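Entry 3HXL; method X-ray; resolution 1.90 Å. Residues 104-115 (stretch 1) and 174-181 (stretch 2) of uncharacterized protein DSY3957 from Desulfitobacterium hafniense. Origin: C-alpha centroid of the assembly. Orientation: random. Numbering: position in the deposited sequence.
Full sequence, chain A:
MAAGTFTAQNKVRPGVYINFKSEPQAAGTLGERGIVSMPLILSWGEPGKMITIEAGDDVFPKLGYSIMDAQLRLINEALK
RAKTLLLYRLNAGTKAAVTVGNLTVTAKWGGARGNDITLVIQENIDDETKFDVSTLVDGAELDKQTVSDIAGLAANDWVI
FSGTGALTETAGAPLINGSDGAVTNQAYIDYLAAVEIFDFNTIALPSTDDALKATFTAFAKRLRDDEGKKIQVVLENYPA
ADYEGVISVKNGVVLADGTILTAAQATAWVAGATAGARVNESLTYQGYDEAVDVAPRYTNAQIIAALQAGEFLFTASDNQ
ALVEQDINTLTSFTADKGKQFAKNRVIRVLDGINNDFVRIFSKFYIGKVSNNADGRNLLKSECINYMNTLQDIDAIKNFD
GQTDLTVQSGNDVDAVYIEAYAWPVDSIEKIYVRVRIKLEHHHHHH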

ATOM      1  N   THR A 104     -37.251  10.680   0.887  1.00 25.30           N
ATOM      2  CA  THR A 104     -36.483   9.459   1.044  1.00 24.05           C
ATOM      3  C   THR A 104     -35.041   9.911   1.202  1.00 24.40           C
ATOM      4  O   THR A 104     -34.567  10.772   0.458  1.00 25.83           O
ATOM      5  CB  THR A 104     -36.621   8.527  -0.177  1.00 26.11           C
ATOM      6  OG1 THR A 104     -37.917   7.912  -0.168  1.00 29.86           O
ATOM      7  CG2 THR A 104     -35.558   7.438  -0.135  1.00 29.46           C
ATOM      8  N   VAL A 105     -34.370   9.359   2.208  1.00 26.48           N
ATOM      9  CA  VAL A 105     -32.977   9.679   2.495  1.00 25.37           C
ATOM     10  C   VAL A 105     -32.193   8.384   2.335  1.00 20.43           C
ATOM     11  O   VAL A 105     -32.475   7.392   3.010  1.00 26.55           O
ATOM     12  CB  VAL A 105     -32.793  10.185   3.939  1.00 28.01           C
ATOM     13  CG1 VAL A 105     -31.357  10.653   4.146  1.00 27.11           C
ATOM     14  CG2 VAL A 105     -33.770  11.310   4.221  1.00 26.87           C
ATOM     15  N   THR A 106     -31.214   8.406   1.441  1.00 23.72           N
ATOM     16  CA  THR A 106     -30.402   7.234   1.155  1.00 27.01           C
ATOM     17  C   THR A 106     -28.917   7.518   1.372  1.00 25.59           C
ATOM     18  O   THR A 106     -28.411   8.566   0.966  1.00 22.04           O
ATOM     19  CB  THR A 106     -30.625   6.788  -0.303  1.00 31.54           C
ATOM     20  OG1 THR A 106     -32.036   6.697  -0.553  1.00 21.05           O
ATOM     21  CG2 THR A 106     -29.976   5.440  -0.564  1.00 25.38           C
ATOM     22  N   ALA A 107     -28.233   6.581   2.022  1.00 23.80           N
ATOM     23  CA  ALA A 107     -26.804   6.710   2.293  1.00 25.08           C
ATOM     24  C   ALA A 107     -26.036   6.952   0.996  1.00 24.84           C
ATOM     25  O   ALA A 107     -26.412   6.446  -0.064  1.00 20.71           O
ATOM     26  CB  ALA A 107     -26.291   5.448   2.975  1.00 23.84           C
ATOM     27  N   LYS A 108     -24.959   7.727   1.084  1.00 20.76           N
ATOM     28  CA  LYS A 108     -24.141   8.035  -0.085  1.00 22.03           C
ATOM     29  C   LYS A 108     -23.450   6.778  -0.605  1.00 21.59           C
ATOM     30  O   LYS A 108     -23.330   6.578  -1.814  1.00 19.73           O
ATOM     31  CB  LYS A 108     -23.090   9.093   0.269  1.00 26.61           C
ATOM     32  CG  LYS A 108     -22.269   9.585  -0.917  1.00 29.91           C
ATOM     33  CD  LYS A 108     -21.318  10.694  -0.495  1.00 28.03           C
ATOM     34  CE  LYS A 108     -20.514  11.233  -1.670  1.00 36.68           C
ATOM     35  NZ  LYS A 108     -19.580  12.306  -1.223  1.00 35.22           N
ATOM     36  N   TRP A 109     -22.992   5.938   0.319  1.00 25.37           N
ATOM     37  CA  TRP A 109     -22.309   4.695  -0.031  1.00 26.27           C
ATOM     38  C   TRP A 109     -22.994   3.522   0.662  1.00 23.25           C
ATOM     39  O   TRP A 109     -23.618   3.686   1.709  1.00 22.66           O
ATOM     40  CB  TRP A 109     -20.832   4.736   0.406  1.00 20.53           C
ATOM     41  CG  TRP A 109     -20.017   5.841  -0.216  1.00 18.74           C
ATOM     42  CD1 TRP A 109     -19.364   6.852   0.439  1.00 20.00           C
ATOM     43  CD2 TRP A 109     -19.781   6.055  -1.615  1.00 16.35           C
ATOM     44  NE1 TRP A 109     -18.742   7.680  -0.465  1.00 17.54           N
ATOM     45  CE2 TRP A 109     -18.985   7.216  -1.731  1.00 18.47           C
ATOM     46  CE3 TRP A 109     -20.173   5.381  -2.781  1.00 19.56           C
ATOM     47  CZ2 TRP A 109     -18.569   7.716  -2.972  1.00 20.75           C
ATOM     48  CZ3 TRP A 109     -19.759   5.878  -4.013  1.00 20.18           C
ATOM     49  CH2 TRP A 109     -18.967   7.037  -4.098  1.00 27.28           C
ATOM     50  N   GLY A 110     -22.886   2.339   0.065  1.00 26.49           N
ATOM     51  CA  GLY A 110     -23.480   1.165   0.671  1.00 25.65           C
ATOM     52  C   GLY A 110     -22.605   0.726   1.832  1.00 24.42           C
ATOM     53  O   GLY A 110     -21.419   1.055   1.876  1.00 24.23           O
ATOM     54  N   GLY A 111     -23.187  -0.006   2.774  1.00 23.03           N
ATOM     55  CA  GLY A 111     -22.431  -0.471   3.921  1.00 23.28           C
ATOM     56  C   GLY A 111     -23.229  -0.348   5.201  1.00 27.84           C
ATOM     57  O   GLY A 111     -24.244   0.351   5.243  1.00 30.15           O
ATOM     58  N   ALA A 112     -22.768  -1.030   6.245  1.00 23.88           N
ATOM     59  CA  ALA A 112     -23.431  -1.009   7.543  1.00 25.00           C
ATOM     60  C   ALA A 112     -23.308   0.360   8.204  1.00 26.61           C
ATOM     61  O   ALA A 112     -24.061   0.689   9.120  1.00 29.20           O
ATOM     62  CB  ALA A 112     -22.828  -2.080   8.449  1.00 22.22           C
ATOM     63  N   ARG A 113     -22.352   1.159   7.743  1.00 27.02           N
ATOM     64  CA  ARG A 113     -22.152   2.484   8.311  1.00 23.03           C
ATOM     65  C   ARG A 113     -23.380   3.356   8.048  1.00 24.23           C
ATOM     66  O   ARG A 113     -23.645   4.309   8.778  1.00 23.53           O
ATOM     67  CB  ARG A 113     -20.894   3.119   7.716  1.00 24.06           C
ATOM     68  CG  ARG A 113     -20.564   4.508   8.232  1.00 21.69           C
ATOM     69  CD  ARG A 113     -20.578   4.585   9.749  1.00 25.56           C
ATOM     70  NE  ARG A 113     -19.783   5.718  10.218  1.00 22.88           N
ATOM     71  CZ  ARG A 113     -19.756   6.155  11.473  1.00 23.01           C
ATOM     72  NH1 ARG A 113     -20.488   5.557  12.402  1.00 29.32           N
ATOM     73  NH2 ARG A 113     -18.989   7.188  11.797  1.00 21.59           N
ATOM     74  N   GLY A 114     -24.133   3.015   7.008  1.00 20.84           N
ATOM     75  CA  GLY A 114     -25.329   3.773   6.698  1.00 25.74           C
ATOM     76  C   GLY A 114     -26.379   3.654   7.794  1.00 29.54           C
ATOM     77  O   GLY A 114     -27.199   4.555   7.973  1.00 33.46           O
ATOM     78  N   ASN A 115     -26.360   2.549   8.537  1.00 29.73           N
ATOM     79  CA  ASN A 115     -27.337   2.360   9.607  1.00 31.30           C
ATOM     80  C   ASN A 115     -27.056   3.230  10.835  1.00 30.79           C
ATOM     81  O   ASN A 115     -27.852   3.262  11.773  1.00 27.87           O
ATOM     82  CB  ASN A 115     -27.407   0.890  10.032  1.00 33.68           C
ATOM     83  CG  ASN A 115     -27.735  -0.041   8.880  1.00 41.26           C
ATOM     84  OD1 ASN A 115     -28.633   0.230   8.074  1.00 36.26           O
ATOM     85  ND2 ASN A 115     -27.015  -1.154   8.802  1.00 39.73           N
ATOM     86  N   PRO A 174     -34.023   6.781  11.740  1.00 33.70           N
ATOM     87  CA  PRO A 174     -32.748   6.147  11.391  1.00 34.09           C
ATOM     88  C   PRO A 174     -32.826   5.422  10.055  1.00 30.44           C
ATOM     89  O   PRO A 174     -33.841   4.806   9.734  1.00 32.18           O
ATOM     90  CB  PRO A 174     -32.517   5.177  12.551  1.00 39.39           C
ATOM     91  CG  PRO A 174     -33.221   5.843  13.699  1.00 37.16           C
ATOM     92  CD  PRO A 174     -34.502   6.296  13.045  1.00 36.97           C
ATOM     93  N   LEU A 175     -31.763   5.506   9.263  1.00 31.73           N
ATOM     94  CA  LEU A 175     -31.749   4.812   7.984  1.00 25.10           C
ATOM     95  C   LEU A 175     -31.496   3.341   8.297  1.00 24.78           C
ATOM     96  O   LEU A 175     -30.818   3.024   9.271  1.00 29.95           O
ATOM     97  CB  LEU A 175     -30.641   5.359   7.079  1.00 28.09           C
ATOM     98  CG  LEU A 175     -30.880   6.699   6.374  1.00 24.61           C
ATOM     99  CD1 LEU A 175     -30.885   7.846   7.373  1.00 24.61           C
ATOM    100  CD2 LEU A 175     -29.782   6.910   5.336  1.00 19.62           C
ATOM    101  N   ILE A 176     -32.052   2.444   7.491  1.00 28.46           N
ATOM    102  CA  ILE A 176     -31.860   1.018   7.727  1.00 31.74           C
ATOM    103  C   ILE A 176     -31.653   0.230   6.444  1.00 25.59           C
ATOM    104  O   ILE A 176     -31.697   0.782   5.345  1.00 29.56           O
ATOM    105  CB  ILE A 176     -33.059   0.393   8.488  1.00 34.90           C
ATOM    106  CG1 ILE A 176     -34.340   0.523   7.658  1.00 38.71           C
ATOM    107  CG2 ILE A 176     -33.225   1.059   9.845  1.00 32.02           C
ATOM    108  CD1 ILE A 176     -34.879   1.931   7.563  1.00 56.22           C
ATOM    109  N   ASN A 177     -31.432  -1.073   6.611  1.00 32.32           N
ATOM    110  CA  ASN A 177     -31.209  -2.000   5.508  1.00 32.24           C
ATOM    111  C   ASN A 177     -29.806  -1.909   4.918  1.00 34.00           C
ATOM    112  O   ASN A 177     -29.529  -2.491   3.872  1.00 29.64           O
ATOM    113  CB  ASN A 177     -32.247  -1.795   4.402  1.00 38.00           C
ATOM    114  CG  ASN A 177     -33.612  -2.327   4.785  1.00 40.40           C
ATOM    115  OD1 ASN A 177     -33.738  -3.468   5.227  1.00 46.63           O
ATOM    116  ND2 ASN A 177     -34.641  -1.508   4.611  1.00 38.17           N
ATOM    117  N   GLY A 178     -28.922  -1.179   5.587  1.00 24.83           N
ATOM    118  CA  GLY A 178     -27.563  -1.066   5.092  1.00 29.72           C
ATOM    119  C   GLY A 178     -26.757  -2.290   5.485  1.00 31.62           C
ATOM    120  O   GLY A 178     -27.034  -2.913   6.511  1.00 26.89           O
ATOM    121  N   SER A 179     -25.768  -2.645   4.668  1.00 32.53           N
ATOM    122  CA  SER A 179     -24.913  -3.795   4.949  1.00 33.28           C
ATOM    123  C   SER A 179     -23.707  -3.843   4.016  1.00 31.20           C
ATOM    124  O   SER A 179     -23.713  -3.251   2.936  1.00 28.44           O
ATOM    125  CB  SER A 179     -25.702  -5.101   4.825  1.00 34.52           C
ATOM    126  OG  SER A 179     -26.200  -5.280   3.515  1.00 35.07           O
ATOM    127  N   ASP A 180     -22.674  -4.558   4.448  1.00 31.85           N
ATOM    128  CA  ASP A 180     -21.452  -4.686   3.666  1.00 29.62           C
ATOM    129  C   ASP A 180     -21.563  -5.829   2.660  1.00 33.67           C
ATOM    130  O   ASP A 180     -20.899  -5.825   1.620  1.00 33.95           O
ATOM    131  CB  ASP A 180     -20.260  -4.913   4.597  1.00 27.99           C
ATOM    132  CG  ASP A 180     -20.122  -3.815   5.636  1.00 27.94           C
ATOM    133  OD1 ASP A 180     -20.565  -2.682   5.354  1.00 25.28           O
ATOM    134  OD2 ASP A 180     -19.564  -4.074   6.723  1.00 27.95           O
ATOM    135  N   GLY A 181     -22.408  -6.804   2.977  1.00 33.66           N
ATOM    136  CA  GLY A 181     -22.600  -7.933   2.089  1.00 33.86           C
ATOM    137  C   GLY A 181     -21.414  -8.876   2.061  1.00 31.83           C
ATOM    138  O   GLY A 181     -20.555  -8.836   2.941  1.00 30.47           O
TER
HETATM  139  O   HOH W   1     -30.402   1.874  11.598  1.00 36.61           O

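An irregular segment, residues 174-181, lies against a strand that gives way through a glycine-rich loop to a 3-10 turn. No strand pairing joins them; every direct hydrogen bond across the contact uses a side chain on one side and backbone on the other.

Asn-115 is the clearest example. Its CA-to-CB bond points sideways, but chi1 in m (-57°) with chi2 at -45° brings the amide to the backbone of Gly-178, where both ends are used: Gly-178 N donates to Asn-115 OD1 at 2.9 Å, and Asn-115 ND2 donates to Gly-178 O at 2.9 Å. One carboxamide thus reads the donor and acceptor of a single residue. That residue has little room for a side chain: a CB on Gly-178 would point toward the turn and clash with Gly-111 O, 2.7 Å away.

Asp-180, two residues beyond Gly-178, reverses the roles: here the segment gives the side chain and the 3-10 stretch the backbone. With chi1 again m (-56°), Asp-180 OD1 accepts from Ala-112 N at 2.9 Å and a nearly straight 161°, holding an amide at the first residue of the 3-10 turn. OD2 is satisfied elsewhere in the structure. Beside this bond, Gly-111 CA approaches Ser-179 O to 3.2 Å in a CA-H...O contact. Gly-111, at phi/psi 138/164, adopts a backbone that by itself calls for glycine.

Leu-175 supplies the apolar part. It too starts sideways, and the m,p rotamer (-77°, 69°) carries Leu-175 CD2 to the strand, beside the buried Val-105, 4.2 Å from Val-105 CG1 and 3.6 Å from Val-105 O. Leu-175 CB rests 3.6 Å from Gly-114 O. The Leu-175 carbonyl takes a CA-H...O contact from Asn-115 CA (Asn-115 CA to Leu-175 O, 3.6 Å) and a hydrogen bond from a water, which donates to Leu-175 O (2.6 Å) and Asn-115 O (2.9 Å), bridging two acceptors that could not bond each other. Ile-176 and Asn-177, by contrast, point their CB atoms away and are exposed.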